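Local coordinates for protein 6-phospho-beta-glucosidase BglT (Thermotoga maritima, PDB 1UP7) that hydrolyses cellobiose 6'-phosphate to glucose 6-phosphate and glucose, using NAD+ and a manganese ion as cofactors, at residues Leu370-Glu373 against Ala374-Arg378; Asp401-Glu404 against Glu405-Ala409. All coordinates share one frame; numbering follows the deposited sequence.

Contact 1: residues Leu370-Glu373 against Ala374-Arg378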
loop_
_atom_site.group_PDB
_atom_site.type_symbol
_atom_site.label_atom_id
_atom_site.label_comp_id
_atom_site.label_asym_id
_atom_site.label_seq_id
_atom_site.Cartn_x
_atom_site.Cartn_y
_atom_site.Cartn_z
ATOM N N LEU A 370 13.278 -16.215 -0.917
ATOM C CA LEU A 370 13.244 -17.618 -0.519
ATOM C C LEU A 370 14.683 -18.143 -0.356
ATOM O O LEU A 370 14.969 -18.936 0.555
ATOM C CB LEU A 370 12.499 -18.478 -1.551
ATOM C CG LEU A 370 10.958 -18.409 -1.528
ATOM C CD1 LEU A 370 10.371 -19.064 -2.788
ATOM C CD2 LEU A 370 10.379 -19.025 -0.221
ATOM N N THR A 371 15.581 -17.715 -1.241
ATOM C CA THR A 371 16.967 -18.114 -1.120
ATOM C C THR A 371 17.594 -17.584 0.186
ATOM O O THR A 371 18.270 -18.327 0.906
ATOM C CB THR A 371 17.755 -17.672 -2.361
ATOM O OG1 THR A 371 17.233 -18.351 -3.524
ATOM C CG2 THR A 371 19.193 -18.152 -2.271
ATOM N N ILE A 372 17.346 -16.313 0.484
ATOM C CA ILE A 372 17.872 -15.683 1.689
ATOM C C ILE A 372 17.313 -16.387 2.932
ATOM O O ILE A 372 18.038 -16.651 3.889
ATOM C CB ILE A 372 17.523 -14.186 1.705
ATOM C CG1 ILE A 372 18.437 -13.416 0.719
ATOM C CG2 ILE A 372 17.606 -13.671 3.080
ATOM C CD1 ILE A 372 17.818 -12.109 0.192
ATOM N N GLU A 373 16.033 -16.732 2.886
ATOM C CA GLU A 373 15.382 -17.403 4.005
ATOM C C GLU A 373 16.008 -18.797 4.234
ATOM O O GLU A 373 16.301 -19.183 5.371
ATOM C CB GLU A 373 13.855 -17.468 3.791
ATOM C CG GLU A 373 13.140 -16.184 4.237
ATOM C CD GLU A 373 11.823 -15.897 3.487
ATOM O OE1 GLU A 373 11.203 -16.839 2.889
ATOM O OE2 GLU A 373 11.407 -14.691 3.496
ATOM N N ALA A 374 16.258 -19.521 3.144
ATOM C CA ALA A 374 16.898 -20.830 3.240
ATOM C C ALA A 374 18.276 -20.690 3.888
ATOM O O ALA A 374 18.647 -21.496 4.735
ATOM C CB ALA A 374 17.038 -21.475 1.868
ATOM N N TYR A 375 19.014 -19.652 3.498
ATOM C CA TYR A 375 20.346 -19.474 4.016
ATOM C C TYR A 375 20.298 -19.098 5.499
ATOM O O TYR A 375 21.030 -19.685 6.284
ATOM C CB TYR A 375 21.166 -18.503 3.165
ATOM C CG TYR A 375 22.306 -18.013 3.949
ATOM C CD1 TYR A 375 23.453 -18.771 4.055
ATOM C CD2 TYR A 375 22.222 -16.821 4.665
ATOM C CE1 TYR A 375 24.505 -18.350 4.840
ATOM C CE2 TYR A 375 23.266 -16.393 5.451
ATOM C CZ TYR A 375 24.394 -17.166 5.526
ATOM O OH TYR A 375 25.443 -16.778 6.280
ATOM N N LEU A 376 19.411 -18.167 5.879
ATOM C CA LEU A 376 19.334 -17.705 7.280
ATOM C C LEU A 376 18.945 -18.822 8.221
ATOM O O LEU A 376 19.386 -18.878 9.365
ATOM C CB LEU A 376 18.377 -16.516 7.453
ATOM C CG LEU A 376 18.904 -15.201 6.840
ATOM C CD1 LEU A 376 17.829 -14.146 6.821
ATOM C CD2 LEU A 376 20.159 -14.711 7.626
ATOM N N LYS A 377 18.135 -19.754 7.739
ATOM C CA LYS A 377 17.761 -20.868 8.584
ATOM C C LYS A 377 18.684 -22.070 8.362
ATOM O O LYS A 377 18.465 -23.115 8.974
ATOM C CB LYS A 377 16.303 -21.242 8.343
ATOM C CG LYS A 377 15.364 -20.629 9.337
ATOM C CD LYS A 377 14.420 -19.674 8.637
ATOM C CE LYS A 377 12.966 -20.103 8.838
ATOM N NZ LYS A 377 12.473 -19.596 10.139
ATOM N N ARG A 378 19.685 -21.922 7.474
ATOM C CA ARG A 378 20.589 -23.021 7.118
ATOM C C ARG A 378 19.827 -24.274 6.762
ATOM O O ARG A 378 20.139 -25.370 7.250
ATOM C CB ARG A 378 21.562 -23.334 8.261
ATOM C CG ARG A 378 22.488 -22.219 8.580
ATOM C CD ARG A 378 23.272 -21.723 7.395
ATOM N NE ARG A 378 24.395 -20.934 7.889
ATOM C CZ ARG A 378 24.324 -19.671 8.281
ATOM N NH1 ARG A 378 23.172 -18.984 8.222
ATOM N NH2 ARG A 378 25.428 -19.091 8.737
#

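Contact 2: residues Asp401-Glu404 against Glu405-Ala409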
loop_
_atom_site.group_PDB
_atom_site.type_symbol
_atom_site.label_atom_id
_atom_site.label_comp_id
_atom_site.label_asym_id
_atom_site.label_seq_id
_atom_site.Cartn_x
_atom_site.Cartn_y
_atom_site.Cartn_z
ATOM N N ASP A 401 18.487 -33.903 -6.587
ATOM C CA ASP A 401 19.832 -34.261 -7.024
ATOM C C ASP A 401 20.639 -32.998 -7.318
ATOM O O ASP A 401 21.803 -32.920 -6.949
ATOM C CB ASP A 401 19.803 -35.187 -8.249
ATOM C CG ASP A 401 19.345 -36.585 -7.915
ATOM O OD1 ASP A 401 19.503 -37.006 -6.761
ATOM O OD2 ASP A 401 18.820 -37.347 -8.748
ATOM N N LEU A 402 20.013 -32.022 -7.963
ATOM C CA LEU A 402 20.707 -30.775 -8.290
ATOM C C LEU A 402 21.219 -30.077 -7.010
ATOM O O LEU A 402 22.414 -29.690 -6.927
ATOM C CB LEU A 402 19.812 -29.814 -9.115
ATOM C CG LEU A 402 20.339 -28.401 -9.365
ATOM C CD1 LEU A 402 21.649 -28.470 -10.128
ATOM C CD2 LEU A 402 19.289 -27.519 -10.105
ATOM N N LEU A 403 20.321 -29.917 -6.026
ATOM C CA LEU A 403 20.704 -29.291 -4.753
ATOM C C LEU A 403 21.866 -30.015 -4.081
ATOM O O LEU A 403 22.784 -29.381 -3.583
ATOM C CB LEU A 403 19.522 -29.135 -3.772
ATOM C CG LEU A 403 19.844 -28.411 -2.417
ATOM C CD1 LEU A 403 20.394 -26.972 -2.533
ATOM C CD2 LEU A 403 18.679 -28.404 -1.449
ATOM N N GLU A 404 21.833 -31.343 -4.107
ATOM C CA GLU A 404 22.883 -32.161 -3.515
ATOM C C GLU A 404 24.210 -31.913 -4.178
ATOM O O GLU A 404 25.209 -31.790 -3.487
ATOM C CB GLU A 404 22.537 -33.645 -3.623
ATOM C CG GLU A 404 22.171 -34.265 -2.302
ATOM C CD GLU A 404 20.710 -34.671 -2.234
ATOM O OE1 GLU A 404 20.374 -35.823 -2.700
ATOM O OE2 GLU A 404 19.919 -33.829 -1.698
ATOM N N GLU A 405 24.220 -31.847 -5.512
ATOM C CA GLU A 405 25.435 -31.553 -6.259
ATOM C C GLU A 405 25.995 -30.183 -5.888
ATOM O O GLU A 405 27.204 -30.028 -5.645
ATOM C CB GLU A 405 25.166 -31.597 -7.746
ATOM C CG GLU A 405 25.779 -32.808 -8.406
ATOM C CD GLU A 405 26.060 -32.570 -9.874
ATOM O OE1 GLU A 405 25.094 -32.445 -10.631
ATOM O OE2 GLU A 405 27.235 -32.515 -10.255
ATOM N N ILE A 406 25.107 -29.192 -5.831
ATOM C CA ILE A 406 25.498 -27.837 -5.498
ATOM C C ILE A 406 26.092 -27.773 -4.073
ATOM O O ILE A 406 27.135 -27.138 -3.855
ATOM C CB ILE A 406 24.300 -26.873 -5.589
ATOM C CG1 ILE A 406 23.875 -26.618 -7.047
ATOM C CG2 ILE A 406 24.599 -25.555 -4.813
ATOM C CD1 ILE A 406 22.454 -25.984 -7.125
ATOM N N LEU A 407 25.421 -28.397 -3.100
ATOM C CA LEU A 407 25.924 -28.386 -1.710
ATOM C C LEU A 407 27.237 -29.129 -1.556
ATOM O O LEU A 407 28.129 -28.698 -0.784
ATOM C CB LEU A 407 24.909 -28.919 -0.688
ATOM C CG LEU A 407 23.600 -28.132 -0.629
ATOM C CD1 LEU A 407 22.615 -28.844 0.294
ATOM C CD2 LEU A 407 23.847 -26.664 -0.220
ATOM N N GLU A 408 27.393 -30.232 -2.289
ATOM C CA GLU A 408 28.686 -30.910 -2.220
ATOM C C GLU A 408 29.802 -30.048 -2.849
ATOM O O GLU A 408 30.888 -29.944 -2.272
ATOM C CB GLU A 408 28.616 -32.332 -2.780
ATOM C CG GLU A 408 29.913 -33.119 -2.651
ATOM C CD GLU A 408 30.343 -33.342 -1.196
ATOM O OE1 GLU A 408 29.511 -33.154 -0.264
ATOM O OE2 GLU A 408 31.529 -33.728 -0.960
ATOM N N ALA A 409 29.535 -29.393 -3.987
ATOM C CA ALA A 409 30.572 -28.561 -4.625
ATOM C C ALA A 409 30.917 -27.370 -3.735
ATOM O O ALA A 409 32.020 -26.873 -3.760
ATOM C CB ALA A 409 30.146 -28.059 -5.987
#

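Contact 1: residues Leu370-Glu373 against Ala374-Arg378
Ile372 and Leu376 sit one turn apart and run side by side, pointing the same way. Their methyls meet at 3.8 Å, Ile372 CG2 against Leu376 CD1. The ethyl branch of Ile372 lies beside its own backbone N (chi1 -76°), which leaves CG2 as the branch that faces Leu376. The backbone below is regular alpha-helix. Leu376 N donates to Ile372 O at 2.9 Å, and matching bonds join Ala374 to Leu370, Tyr375 to Thr371 and Lys377 to Glu373. The helix stops in a Schellman motif, with Arg378 at positive phi. Tyr375 O is gripped twice there, from opposite faces of its carbonyl plane: by Arg378 N at 2.9 Å and by Arg378 NH1 at 3.0 Å. The side-chain donor stands above that plane. This bond probably helps hold the guanidinium against the Tyr375 ring, with Tyr375 CE1 3.6 Å above the guanidinium plane.

The tight side holds Leu370, Thr371, Ile372, Ala374 and Tyr375, all buried. The looser side carries Leu376, Lys377 and Arg378, all exposed; the Ile372-Leu376 pair spans the boundary. The Lys377 chain is bent, and its CD passes 3.8 Å from Glu373 O. Glu373 is partly exposed, and its OE1 has a weak hydrogen bond to His355 of a second subunit.

The contact covers the last turns of helix 355-376 and the two residues after it. Ile372 and Tyr375 pack on helix 109-131, where Phe119 meets the Tyr375 ring edge-to-face and Glu123 hydrogen-bonds Tyr375 OH. Ile372 and Leu376 touch helix 144-155, while Leu370 and Thr371 rest on helix 380-389.

Contact 2: residues Asp401-Glu404 against Glu405-Ala409
Leu402 O takes the N-H of Ile406 at 2.9 Å, with an N-H...O angle of 164°. Leu407 N to Leu403 O is just as short, and the pairs Glu405-Asp401 and Glu408-Glu404 complete four successive alpha-helical bonds. Two apolar pairs ride on this turn. Leu402 CG meets Ile406 CD1 at 3.9 Å, and the two side chains cross at a slant. Leu403 and Leu407 meet in the same manner, with Leu403 CG 3.9 Å from Leu407 CD1. Leu403 has CG anti to its backbone N (chi1 -177°), whereas Leu407 turns CG to lie beside its own N (chi1 -60°), which brings Leu407 CG and CD1 against Leu403 CG and CD1. Leu407 CG also sits 3.3 Å from Leu403 O. Replacing Leu407 by an alanine removes CG and both methyls, which would probably leave Leu403 CG and CD1 without their partner on the next turn and open a gap beside Lys380. Leu402 and Ile406 pack on Val109 of helix 109-131; Leu403 reaches Phe112 there and Leu384 of helix 380-389. Glu405 OE1 forms a salt bridge with Lys98 and a hydrogen bond with Tyr99 OH. The chemistry is that of an amphipathic helix: leucine and isoleucine hold it to the fold, and Asp401, Glu404 and Glu408 lie on its exposed side.

How the contacts relate
Following the chain from the N terminus, contact 1 comes first, at the end of helix 355-376. Helix 380-389 follows, and contact 2 lies on helix 396-409, near the C terminus. Both are local, within one short stretch each, so neither closes a long loop. They stand in series and neither nest nor cross. Their centres are 16 Å apart, and their nearest atoms about 8 Å, without touching. They share neighbours instead: helices 109-131 and 380-389 pack against both, and Phe112 meets side chains from each. The final helices are thereby joined to helix 109-131, which belongs to the Rossmann-type part of the chain. Contact 1 also reaches a second subunit.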